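Local coordinates for myosin-17 (Arabidopsis thaliana, PDB 7KFL), which is a plant class XI myosin, a motor protein whose globular tail, the part described here, probably recognises and binds cargo, at residues Asp69-Leu74 with Arg171-Lys176. Sequence-based numbering, arbitrary orientation.
Sequences DNNEVL and RDNLKK
Asn173 reaches from helix 150-186 to the start of helix 71-89 and spends both amide hydrogens of ND2 on two consecutive asparagines. The shorter bond, 3.1 Å from Asn173 ND2 to Asn70 OD1, is bent (139° at the hydrogen); the acceptor lies close to the amide plane of Asn173, while the donor stands tilted from the carbonyl plane of Asn70. The second bond, from Asn173 ND2 to Asn71 OD1, is weak at 3.4 Å but nearly straight, with the two amide planes 83° apart. With CG anti to its own carbonyl carbon (chi1 -79°), Asn173 turns ND2 toward both oxygens. Asn70, the N-cap residue, makes no side-chain capping bond. The amide nitrogens of both partners are also engaged: Asn70 ND2 bonds to Ile65 O and Asn71 ND2 to Tyr225 OH, which probably helps to turn each OD1 toward Asn173. A leucine in place of Asn173 would probably leave both oxygens without this shared donor and the asparagine amides less firmly oriented.

Van der Waals contact is slight: Leu74 CD1 lies 3.8 Å from Asn173 ND2. Leu74 packs on Ile166, Met169 and Ile170 of helix 150-186, whereas Tyr225 of helix 205-231 touches Asn173, so the junction ties three helices together.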
loop_
_atom_site.group_PDB
_atom_site.type_symbol
_atom_site.label_atom_id
_atom_site.label_comp_id
_atom_site.label_asym_id
_atom_site.label_seq_id
_atom_site.Cartn_x
_atom_site.Cartn_y
_atom_site.Cartn_z
ATOM N N ASP A 69 -6.707 -4.725 -17.026
ATOM C CA ASP A 69 -7.508 -3.714 -16.287
ATOM C C ASP A 69 -8.347 -4.459 -15.242
ATOM O O ASP A 69 -9.576 -4.565 -15.417
ATOM C CB ASP A 69 -8.348 -2.862 -17.244
ATOM C CG ASP A 69 -8.751 -1.511 -16.674
ATOM O OD1 ASP A 69 -8.681 -1.344 -15.434
ATOM O OD2 ASP A 69 -9.124 -0.632 -17.475
ATOM N N ASN A 70 -7.676 -4.953 -14.198
ATOM C CA ASN A 70 -8.227 -5.892 -13.183
ATOM C C ASN A 70 -8.515 -5.145 -11.875
ATOM O O ASN A 70 -8.660 -5.819 -10.842
ATOM C CB ASN A 70 -7.272 -7.068 -12.943
ATOM C CG ASN A 70 -5.835 -6.645 -12.705
ATOM O OD1 ASN A 70 -5.519 -5.456 -12.711
ATOM N ND2 ASN A 70 -4.955 -7.609 -12.492
ATOM N N ASN A 71 -8.619 -3.813 -11.912
ATOM C CA ASN A 71 -8.711 -2.966 -10.692
ATOM C C ASN A 71 -10.029 -3.244 -9.961
ATOM O O ASN A 71 -9.993 -3.403 -8.724
ATOM C CB ASN A 71 -8.539 -1.479 -11.013
ATOM C CG ASN A 71 -7.097 -1.028 -10.919
ATOM O OD1 ASN A 71 -6.364 -1.465 -10.035
ATOM N ND2 ASN A 71 -6.683 -0.150 -11.816
ATOM N N GLU A 72 -11.142 -3.303 -10.698
ATOM C CA GLU A 72 -12.505 -3.503 -10.138
ATOM C C GLU A 72 -12.612 -4.916 -9.555
ATOM O O GLU A 72 -13.095 -5.046 -8.413
ATOM C CB GLU A 72 -13.569 -3.261 -11.209
ATOM C CG GLU A 72 -13.587 -1.836 -11.737
ATOM C CD GLU A 72 -14.717 -1.534 -12.706
ATOM O OE1 GLU A 72 -15.854 -1.991 -12.450
ATOM O OE2 GLU A 72 -14.460 -0.846 -13.720
ATOM N N VAL A 73 -12.164 -5.925 -10.309
ATOM C CA VAL A 73 -12.213 -7.366 -9.912
ATOM C C VAL A 73 -11.237 -7.619 -8.750
ATOM O O VAL A 73 -11.541 -8.505 -7.923
ATOM C CB VAL A 73 -11.944 -8.297 -11.114
ATOM C CG1 VAL A 73 -10.531 -8.160 -11.657
ATOM C CG2 VAL A 73 -12.245 -9.750 -10.784
ATOM N N LEU A 74 -10.124 -6.877 -8.681
ATOM C CA LEU A 74 -9.114 -6.989 -7.590
ATOM C C LEU A 74 -9.681 -6.411 -6.290
ATOM O O LEU A 74 -9.565 -7.084 -5.250
ATOM C CB LEU A 74 -7.824 -6.262 -7.981
ATOM C CG LEU A 74 -6.836 -7.071 -8.821
ATOM C CD1 LEU A 74 -5.784 -6.162 -9.434
ATOM C CD2 LEU A 74 -6.179 -8.163 -7.990
ATOM N N ARG A 171 -1.827 -2.334 -5.035
ATOM C CA ARG A 171 -0.732 -1.416 -4.619
ATOM C C ARG A 171 0.215 -1.167 -5.799
ATOM O O ARG A 171 0.509 0.007 -6.077
ATOM C CB ARG A 171 0.026 -2.002 -3.423
ATOM C CG ARG A 171 1.270 -1.221 -3.018
ATOM C CD ARG A 171 2.174 -2.047 -2.126
ATOM N NE ARG A 171 2.756 -3.174 -2.844
ATOM C CZ ARG A 171 3.392 -4.195 -2.281
ATOM N NH1 ARG A 171 3.545 -4.252 -0.967
ATOM N NH2 ARG A 171 3.874 -5.163 -3.040
ATOM N N ASP A 172 0.683 -2.230 -6.456
ATOM C CA ASP A 172 1.682 -2.151 -7.557
ATOM C C ASP A 172 1.038 -1.470 -8.777
ATOM O O ASP A 172 1.733 -0.664 -9.421
ATOM C CB ASP A 172 2.296 -3.530 -7.843
ATOM C CG ASP A 172 3.239 -4.038 -6.753
ATOM O OD1 ASP A 172 3.539 -3.267 -5.811
ATOM O OD2 ASP A 172 3.668 -5.208 -6.846
ATOM N N ASN A 173 -0.242 -1.740 -9.064
ATOM C CA ASN A 173 -1.012 -1.076 -10.156
ATOM C C ASN A 173 -1.045 0.442 -9.927
ATOM O O ASN A 173 -0.871 1.191 -10.913
ATOM C CB ASN A 173 -2.447 -1.603 -10.275
ATOM C CG ASN A 173 -2.556 -2.924 -11.006
ATOM O OD1 ASN A 173 -1.558 -3.482 -11.460
ATOM N ND2 ASN A 173 -3.769 -3.440 -11.121
ATOM N N LEU A 174 -1.277 0.871 -8.681
ATOM C CA LEU A 174 -1.304 2.302 -8.274
ATOM C C LEU A 174 0.103 2.901 -8.418
ATOM O O LEU A 174 0.199 4.031 -8.935
ATOM C CB LEU A 174 -1.833 2.407 -6.838
ATOM C CG LEU A 174 -1.871 3.805 -6.219
ATOM C CD1 LEU A 174 -2.482 4.826 -7.165
ATOM C CD2 LEU A 174 -2.639 3.783 -4.908
ATOM N N LYS A 175 1.143 2.169 -7.994
ATOM C CA LYS A 175 2.575 2.558 -8.142
ATOM C C LYS A 175 2.887 2.834 -9.620
ATOM O O LYS A 175 3.531 3.859 -9.900
ATOM C CB LYS A 175 3.518 1.472 -7.608
ATOM C CG LYS A 175 3.687 1.430 -6.094
ATOM C CD LYS A 175 4.852 0.570 -5.627
ATOM C CE LYS A 175 4.894 0.389 -4.121
ATOM N NZ LYS A 175 6.051 -0.433 -3.685
ATOM N N LYS A 176 2.442 1.954 -10.521
ATOM C CA LYS A 176 2.696 2.032 -11.987
ATOM C C LYS A 176 1.987 3.256 -12.582
ATOM O O LYS A 176 2.497 3.802 -13.582
ATOM C CB LYS A 176 2.221 0.742 -12.665
ATOM C CG LYS A 176 2.362 0.690 -14.181
ATOM C CD LYS A 176 1.409 -0.299 -14.825
ATOM C CE LYS A 176 2.065 -1.198 -15.852
ATOM N NZ LYS A 176 1.260 -2.420 -16.100
#